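Local coordinates for tailspike protein (PDB 6E1R), which probably recognises and cleaves capsular polysaccharide of its Acinetobacter host at the start of infection, working as a trimeric beta-helical tailspike, at residues A42-G47 with D87-D92; N62-I67 with S82-D87; N471-T476 with A480-A485. All blocks are in the same frame, centred on the assembly; numbering follows the deposited sequence.

Contact 1: residues A42-G47 with D87-D92; sequences AGQYMG and DPSASD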
loop_
_atom_site.group_PDB
_atom_site.type_symbol
_atom_site.label_atom_id
_atom_site.label_comp_id
_atom_site.label_asym_id
_atom_site.label_seq_id
_atom_site.Cartn_x
_atom_site.Cartn_y
_atom_site.Cartn_z
ATOM N N ALA A 42 -10.093 17.741 49.289
ATOM C CA ALA A 42 -9.163 18.519 50.094
ATOM C C ALA A 42 -7.736 18.027 49.888
ATOM O O ALA A 42 -7.489 16.825 49.760
ATOM C CB ALA A 42 -9.540 18.437 51.572
ATOM N N GLY A 43 -6.792 18.965 49.857
ATOM C CA GLY A 43 -5.404 18.629 49.634
ATOM C C GLY A 43 -5.029 18.367 48.193
ATOM O O GLY A 43 -3.852 18.104 47.915
ATOM N N GLN A 44 -5.983 18.430 47.269
ATOM C CA GLN A 44 -5.737 18.193 45.857
ATOM C C GLN A 44 -5.902 19.488 45.073
ATOM O O GLN A 44 -6.608 20.406 45.497
ATOM C CB GLN A 44 -6.696 17.134 45.302
ATOM C CG GLN A 44 -6.598 15.778 45.982
ATOM C CD GLN A 44 -5.279 15.082 45.715
ATOM O OE1 GLN A 44 -4.618 15.341 44.708
ATOM N NE2 GLN A 44 -4.888 14.191 46.619
ATOM N N TYR A 45 -5.234 19.554 43.923
ATOM C CA TYR A 45 -5.346 20.690 43.020
ATOM C C TYR A 45 -6.083 20.345 41.735
ATOM O O TYR A 45 -6.306 21.236 40.906
ATOM C CB TYR A 45 -3.954 21.245 42.688
ATOM C CG TYR A 45 -3.022 20.247 42.035
ATOM C CD1 TYR A 45 -2.988 20.097 40.653
ATOM C CD2 TYR A 45 -2.175 19.455 42.798
ATOM C CE1 TYR A 45 -2.139 19.190 40.052
ATOM C CE2 TYR A 45 -1.322 18.543 42.205
ATOM C CZ TYR A 45 -1.309 18.415 40.832
ATOM O OH TYR A 45 -0.462 17.509 40.237
HETATM N N MSE A 46 -6.467 19.086 41.547
HETATM C CA MSE A 46 -7.136 18.658 40.325
HETATM C C MSE A 46 -8.647 18.600 40.497
HETATM O O MSE A 46 -9.151 18.338 41.588
HETATM C CB MSE A 46 -6.608 17.296 39.883
HETATM C CG MSE A 46 -5.144 17.314 39.503
HETATM SE SE MSE A 46 -4.560 15.604 38.799
HETATM C CE MSE A 46 -2.748 16.096 38.271
ATOM N N GLY A 47 -9.365 18.830 39.401
ATOM C CA GLY A 47 -10.799 18.992 39.448
ATOM C C GLY A 47 -11.256 20.356 39.909
ATOM O O GLY A 47 -12.470 20.595 39.976
ATOM N N ASP A 87 -10.782 10.615 43.003
ATOM C CA ASP A 87 -9.946 11.003 44.127
ATOM C C ASP A 87 -8.567 10.390 43.951
ATOM O O ASP A 87 -8.440 9.157 43.986
ATOM C CB ASP A 87 -10.574 10.544 45.442
ATOM C CG ASP A 87 -9.873 11.113 46.659
ATOM O OD1 ASP A 87 -8.979 11.968 46.492
ATOM O OD2 ASP A 87 -10.224 10.708 47.787
ATOM N N PRO A 88 -7.517 11.192 43.750
ATOM C CA PRO A 88 -6.174 10.611 43.582
ATOM C C PRO A 88 -5.691 9.823 44.785
ATOM O O PRO A 88 -4.893 8.891 44.622
ATOM C CB PRO A 88 -5.294 11.843 43.323
ATOM C CG PRO A 88 -6.238 12.879 42.794
ATOM C CD PRO A 88 -7.530 12.644 43.516
ATOM N N SER A 89 -6.144 10.165 45.992
ATOM C CA SER A 89 -5.749 9.418 47.179
ATOM C C SER A 89 -6.547 8.134 47.361
ATOM O O SER A 89 -6.122 7.260 48.125
ATOM C CB SER A 89 -5.891 10.294 48.427
ATOM O OG SER A 89 -7.179 10.878 48.499
ATOM N N ALA A 90 -7.680 7.996 46.679
ATOM C CA ALA A 90 -8.511 6.810 46.817
ATOM C C ALA A 90 -7.950 5.653 46.000
ATOM O O ALA A 90 -7.255 5.846 44.998
ATOM C CB ALA A 90 -9.946 7.104 46.382
ATOM N N SER A 91 -8.261 4.435 46.445
ATOM C CA SER A 91 -7.795 3.231 45.770
ATOM C C SER A 91 -8.630 2.870 44.549
ATOM O O SER A 91 -8.187 2.043 43.744
ATOM C CB SER A 91 -7.789 2.053 46.747
ATOM O OG SER A 91 -6.916 2.295 47.835
ATOM N N ASP A 92 -9.812 3.461 44.387
ATOM C CA ASP A 92 -10.683 3.127 43.272
ATOM C C ASP A 92 -11.274 4.391 42.667
ATOM O O ASP A 92 -11.554 5.366 43.371
ATOM C CB ASP A 92 -11.810 2.178 43.695
ATOM C CG ASP A 92 -12.704 1.795 42.539
ATOM O OD1 ASP A 92 -13.848 2.294 42.475
ATOM O OD2 ASP A 92 -12.243 1.029 41.670
HETATM O O HOH W 1 -6.754 13.816 48.630
#
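Gln44 and Pro88 make the main touch between these two loops, with Ser89 at its edge. Their side chains approach from opposite directions. The Gln44 chain is bent at its second torsion (chi2 -67°), which lays the amide against the proline ring. Gln44 OE1 lies 3.5 Å from Pro88 CG, and Gln44 CD lies 3.8 Å from the same carbon. Pro88 CB and CD also face the amide, so the ring meets it with three carbons. This is van der Waals packing, and no direct hydrogen bond joins the two loops.

The polar link is made by one water. The water accepts from Gln44 NE2 at 2.8 Å. The same water donates to Ser89 OG at 3.0 Å and, over a longer gap, to the backbone O of Ala42. Ser89 OG in turn donates to Asp87 OD1 at 2.9 Å, meeting it from above the carboxylate plane. The hydroxyl is therefore tied to both the water and the carboxylate. Residues Asp87 to Ala90 form a type I beta turn, closed by Ala90 N to Asp87 O at 3.0 Å. The turn presents Pro88 and Ser89 together to Gln44.

The contact is at the surface of the N-terminal part of the chain. Residues 42-47 link strands 34-37 and 49-53 of the small mixed sheet. Tyr45 packs on Gln73 of the second subunit. Residues 87-92 run from strand 79-80, at the start of the parallel-stranded body, to helix 94-106. Pro88 also touches Phe115, in the loop between strands 111-113 and 117-119.

Contact 2: residues N62-I67 with S82-D87; sequences NGVTVI and SACGAD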
loop_
_atom_site.group_PDB
_atom_site.type_symbol
_atom_site.label_atom_id
_atom_site.label_comp_id
_atom_site.label_asym_id
_atom_site.label_seq_id
_atom_site.Cartn_x
_atom_site.Cartn_y
_atom_site.Cartn_z
ATOM N N ASN A 62 -25.654 17.535 40.949
ATOM C CA ASN A 62 -25.287 16.345 40.192
ATOM C C ASN A 62 -23.852 15.898 40.438
ATOM O O ASN A 62 -23.472 14.813 39.984
ATOM C CB ASN A 62 -25.499 16.583 38.689
ATOM C CG ASN A 62 -24.824 17.849 38.189
ATOM O OD1 ASN A 62 -23.721 18.194 38.613
ATOM N ND2 ASN A 62 -25.488 18.547 37.274
ATOM N N GLY A 63 -23.048 16.701 41.131
ATOM C CA GLY A 63 -21.696 16.322 41.478
ATOM C C GLY A 63 -20.625 16.762 40.505
ATOM O O GLY A 63 -19.437 16.547 40.781
ATOM N N VAL A 64 -20.997 17.366 39.377
ATOM C CA VAL A 64 -20.025 17.778 38.371
ATOM C C VAL A 64 -20.277 19.225 37.966
ATOM O O VAL A 64 -19.506 20.123 38.321
ATOM C CB VAL A 64 -20.069 16.854 37.139
ATOM C CG1 VAL A 64 -19.056 17.310 36.099
ATOM C CG2 VAL A 64 -19.808 15.411 37.538
ATOM N N THR A 65 -21.350 19.457 37.209
ATOM C CA THR A 65 -21.599 20.784 36.656
ATOM C C THR A 65 -22.281 21.707 37.661
ATOM O O THR A 65 -21.906 22.878 37.777
ATOM C CB THR A 65 -22.431 20.676 35.377
ATOM O OG1 THR A 65 -23.611 19.906 35.632
ATOM C CG2 THR A 65 -21.622 20.014 34.270
ATOM N N VAL A 66 -23.276 21.209 38.390
ATOM C CA VAL A 66 -24.015 21.997 39.371
ATOM C C VAL A 66 -23.937 21.289 40.716
ATOM O O VAL A 66 -24.256 20.099 40.817
ATOM C CB VAL A 66 -25.482 22.213 38.954
ATOM C CG1 VAL A 66 -25.935 23.617 39.318
ATOM C CG2 VAL A 66 -25.655 21.970 37.465
ATOM N N ILE A 67 -23.514 22.023 41.745
ATOM C CA ILE A 67 -23.340 21.480 43.093
ATOM C C ILE A 67 -24.078 22.417 44.049
ATOM O O ILE A 67 -23.526 23.424 44.505
ATOM C CB ILE A 67 -21.866 21.332 43.482
ATOM C CG1 ILE A 67 -21.169 20.348 42.538
ATOM C CG2 ILE A 67 -21.736 20.849 44.917
ATOM C CD1 ILE A 67 -19.677 20.243 42.753
ATOM N N SER A 82 -11.146 14.190 37.166
ATOM C CA SER A 82 -11.028 14.700 38.527
ATOM C C SER A 82 -12.217 15.570 38.898
ATOM O O SER A 82 -12.644 15.577 40.057
ATOM C CB SER A 82 -9.732 15.496 38.686
ATOM O OG SER A 82 -8.595 14.675 38.492
ATOM N N ALA A 83 -12.768 16.302 37.931
ATOM C CA ALA A 83 -13.961 17.102 38.166
ATOM C C ALA A 83 -15.227 16.265 38.295
ATOM O O ALA A 83 -16.298 16.834 38.531
ATOM C CB ALA A 83 -14.130 18.126 37.042
ATOM N N CYS A 84 -15.141 14.943 38.147
ATOM C CA CYS A 84 -16.297 14.068 38.280
ATOM C C CYS A 84 -16.222 13.174 39.512
ATOM O O CYS A 84 -17.003 12.223 39.622
ATOM C CB CYS A 84 -16.463 13.214 37.021
ATOM S SG CYS A 84 -16.717 14.169 35.506
ATOM N N GLY A 85 -15.306 13.449 40.435
ATOM C CA GLY A 85 -15.205 12.690 41.664
ATOM C C GLY A 85 -14.015 11.760 41.774
ATOM O O GLY A 85 -13.945 10.992 42.741
ATOM N N ALA A 86 -13.082 11.797 40.826
ATOM C CA ALA A 86 -11.915 10.924 40.876
ATOM C C ALA A 86 -10.964 11.419 41.957
ATOM O O ALA A 86 -10.398 12.511 41.846
ATOM C CB ALA A 86 -11.226 10.879 39.517
ATOM N N ASP A 87 -10.782 10.615 43.003
ATOM C CA ASP A 87 -9.946 11.003 44.127
ATOM C C ASP A 87 -8.567 10.390 43.951
ATOM O O ASP A 87 -8.440 9.157 43.986
ATOM C CB ASP A 87 -10.574 10.544 45.442
ATOM C CG ASP A 87 -9.873 11.113 46.659
ATOM O OD1 ASP A 87 -8.979 11.968 46.492
ATOM O OD2 ASP A 87 -10.224 10.708 47.787
#
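Val64 holds CG1 anti to its own N (chi1 179°), and this turns both methyl groups onto 83-84. CG1 is swung to the side of the carbonyl carbon and lies 3.7 Å from Ala83 O. CG2 stays beside the backbone N and lies 3.8 Å from Cys84 CA. The thiol of Cys84 is also set beside its backbone N (chi1 -60°). Cys84 SG is thus 3.9 Å from Val64 CG2, with CG1 almost as near. The side-chain contact of Val64 with Cys84 is apolar, and no hydrogen bond joins the two segments.

An Asx turn shapes the loop that offers Val64. Asn62 OD1 accepts from Val64 N at 2.9 Å and from Val66 N at 3.1 Å. The two N-H groups arrive from opposite faces of the Asn62 amide. Asn62 ND2 donates to Thr65 OG1 at 2.8 Å, which fixes the amide at its other end. The turn leads into strand 66-67, an outer strand of the small mixed sheet.

Gly63 O is hydrogen-bonded to Tyr40 OH. Helix 94-106 covers the apolar pair, with Leu99 and Thr103 on Val64 and Ala100 on Cys84.

Contact 3: residues N471-T476 with A480-A485; sequences NAIFGT and AGTNSA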
loop_
_atom_site.group_PDB
_atom_site.type_symbol
_atom_site.label_atom_id
_atom_site.label_comp_id
_atom_site.label_asym_id
_atom_site.label_seq_id
_atom_site.Cartn_x
_atom_site.Cartn_y
_atom_site.Cartn_z
ATOM N N ASN A 471 5.805 -40.056 -28.089
ATOM C CA ASN A 471 6.868 -40.847 -27.481
ATOM C C ASN A 471 6.205 -41.957 -26.678
ATOM O O ASN A 471 5.664 -41.710 -25.594
ATOM C CB ASN A 471 7.768 -39.983 -26.599
ATOM C CG ASN A 471 8.940 -40.757 -26.021
ATOM O OD1 ASN A 471 9.572 -40.322 -25.059
ATOM N ND2 ASN A 471 9.244 -41.905 -26.615
ATOM N N ALA A 472 6.243 -43.175 -27.210
ATOM C CA ALA A 472 5.668 -44.335 -26.548
ATOM C C ALA A 472 6.764 -45.099 -25.823
ATOM O O ALA A 472 7.859 -45.293 -26.359
ATOM C CB ALA A 472 4.962 -45.248 -27.551
ATOM N N ILE A 473 6.467 -45.525 -24.597
ATOM C CA ILE A 473 7.416 -46.252 -23.768
ATOM C C ILE A 473 6.731 -47.476 -23.179
ATOM O O ILE A 473 5.502 -47.573 -23.134
ATOM C CB ILE A 473 7.998 -45.376 -22.640
ATOM C CG1 ILE A 473 6.878 -44.903 -21.712
ATOM C CG2 ILE A 473 8.768 -44.196 -23.214
ATOM C CD1 ILE A 473 7.368 -44.316 -20.411
ATOM N N PHE A 474 7.551 -48.416 -22.722
ATOM C CA PHE A 474 7.068 -49.595 -22.018
ATOM C C PHE A 474 6.900 -49.266 -20.541
ATOM O O PHE A 474 7.822 -48.744 -19.907
ATOM C CB PHE A 474 8.037 -50.764 -22.197
ATOM C CG PHE A 474 7.562 -52.046 -21.581
ATOM C CD1 PHE A 474 6.356 -52.611 -21.963
ATOM C CD2 PHE A 474 8.324 -52.693 -20.624
ATOM C CE1 PHE A 474 5.918 -53.795 -21.400
ATOM C CE2 PHE A 474 7.892 -53.876 -20.056
ATOM C CZ PHE A 474 6.688 -54.428 -20.446
ATOM N N GLY A 475 5.725 -49.572 -19.999
ATOM C CA GLY A 475 5.434 -49.239 -18.619
ATOM C C GLY A 475 4.640 -47.958 -18.481
ATOM O O GLY A 475 3.796 -47.648 -19.328
ATOM N N THR A 476 4.905 -47.200 -17.419
ATOM C CA THR A 476 4.169 -45.974 -17.136
ATOM C C THR A 476 5.048 -44.736 -17.207
ATOM O O THR A 476 4.690 -43.765 -17.884
ATOM C CB THR A 476 3.505 -46.066 -15.753
ATOM O OG1 THR A 476 2.680 -47.235 -15.694
ATOM C CG2 THR A 476 2.647 -44.839 -15.493
ATOM N N ALA A 480 15.894 -45.101 -16.799
ATOM C CA ALA A 480 17.081 -45.570 -17.499
ATOM C C ALA A 480 16.832 -46.958 -18.075
ATOM O O ALA A 480 16.425 -47.876 -17.358
ATOM C CB ALA A 480 18.283 -45.593 -16.557
ATOM N N GLY A 481 17.074 -47.104 -19.377
ATOM C CA GLY A 481 16.899 -48.373 -20.053
ATOM C C GLY A 481 15.484 -48.704 -20.467
ATOM O O GLY A 481 15.225 -49.846 -20.863
ATOM N N THR A 482 14.561 -47.749 -20.395
ATOM C CA THR A 482 13.180 -47.998 -20.790
ATOM C C THR A 482 13.073 -48.033 -22.310
ATOM O O THR A 482 13.586 -47.143 -22.996
ATOM C CB THR A 482 12.257 -46.921 -20.219
ATOM O OG1 THR A 482 12.256 -46.998 -18.788
ATOM C CG2 THR A 482 10.834 -47.107 -20.731
ATOM N N ASN A 483 12.413 -49.065 -22.833
ATOM C CA ASN A 483 12.182 -49.153 -24.268
ATOM C C ASN A 483 11.349 -47.967 -24.736
ATOM O O ASN A 483 10.265 -47.707 -24.207
ATOM C CB ASN A 483 11.478 -50.465 -24.614
ATOM C CG ASN A 483 12.350 -51.679 -24.363
ATOM O OD1 ASN A 483 13.577 -51.577 -24.317
ATOM N ND2 ASN A 483 11.721 -52.836 -24.206
ATOM N N SER A 484 11.863 -47.243 -25.728
ATOM C CA SER A 484 11.255 -46.000 -26.174
ATOM C C SER A 484 11.165 -45.971 -27.692
ATOM O O SER A 484 11.956 -46.607 -28.394
ATOM C CB SER A 484 12.048 -44.781 -25.677
ATOM O OG SER A 484 11.535 -43.578 -26.223
ATOM N N ALA A 485 10.180 -45.226 -28.190
ATOM C CA ALA A 485 10.004 -45.016 -29.618
ATOM C C ALA A 485 9.316 -43.678 -29.831
ATOM O O ALA A 485 8.432 -43.298 -29.059
ATOM C CB ALA A 485 9.188 -46.143 -30.260
#
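Asn471, Ala472 and Phe474 bond to residues 483-485 across a beta hairpin made of strands 465-474 and 484-494. The hairpin belongs to the antiparallel sheet of the C-terminal domain.

Backbone bonds come first. Ala472 and Ala485 are a hydrogen-bonded antiparallel pair, with Ala472 N to Ala485 O at 2.9 Å and Ala485 N to Ala472 O at 3.0 Å. Phe474 N to Asn483 O, at 3.2 Å, continues the pairing toward the loop. Ile473 and Ser484 form the non-hydrogen-bonded pair between these bonds.

Packing lies at the loop end. Thr482 CG2 is 3.8 Å from Ile473 CB and also lies near the carbonyl oxygen of Phe474. The Phe474 ring meets Phe541 edge-to-face.

The side-chain bonds centre on Asn471. Its CG stands anti to the backbone N (chi1 -176°), which brings the amide beside its own carbonyl carbon, where ND2 reaches Ser484 and Ala485. Asn471 OD1 bonds to Asn550 ND2 and Ser484 OG to Thr492 OG1, both of the second subunit, so this part of the hairpin lies at the trimer interface. Asn471 ND2 donates to Ser484 OG at 2.9 Å, in the plane of the amide. Asn471 ND2 also donates to Ala485 O at 2.9 Å, from well above that carbonyl plane, 62° out of it.

Contacts 1 and 2 lie at the N-terminal end of the chain, with centres about 12 Å apart. They share Asp87, and Gly47 and Met46 of the first pack on Ser82 of the second. Both join loops or turns of the small mixed sheet to the same segment leading to helix 94-106. Contact 1 is at the surface and combines a van der Waals touch with a water bridge. Contact 2 is buried against helix 94-106 and rests mainly on apolar side chains. Contact 3 is at the far end, its centre about 92 and 93 Å from the centres of contacts 1 and 2. It is also buried, but backbone bonds between paired strands carry it. Contacts 1 and 3 both adjoin the second subunit, contact 1 by packing and contact 3 also by hydrogen bonds.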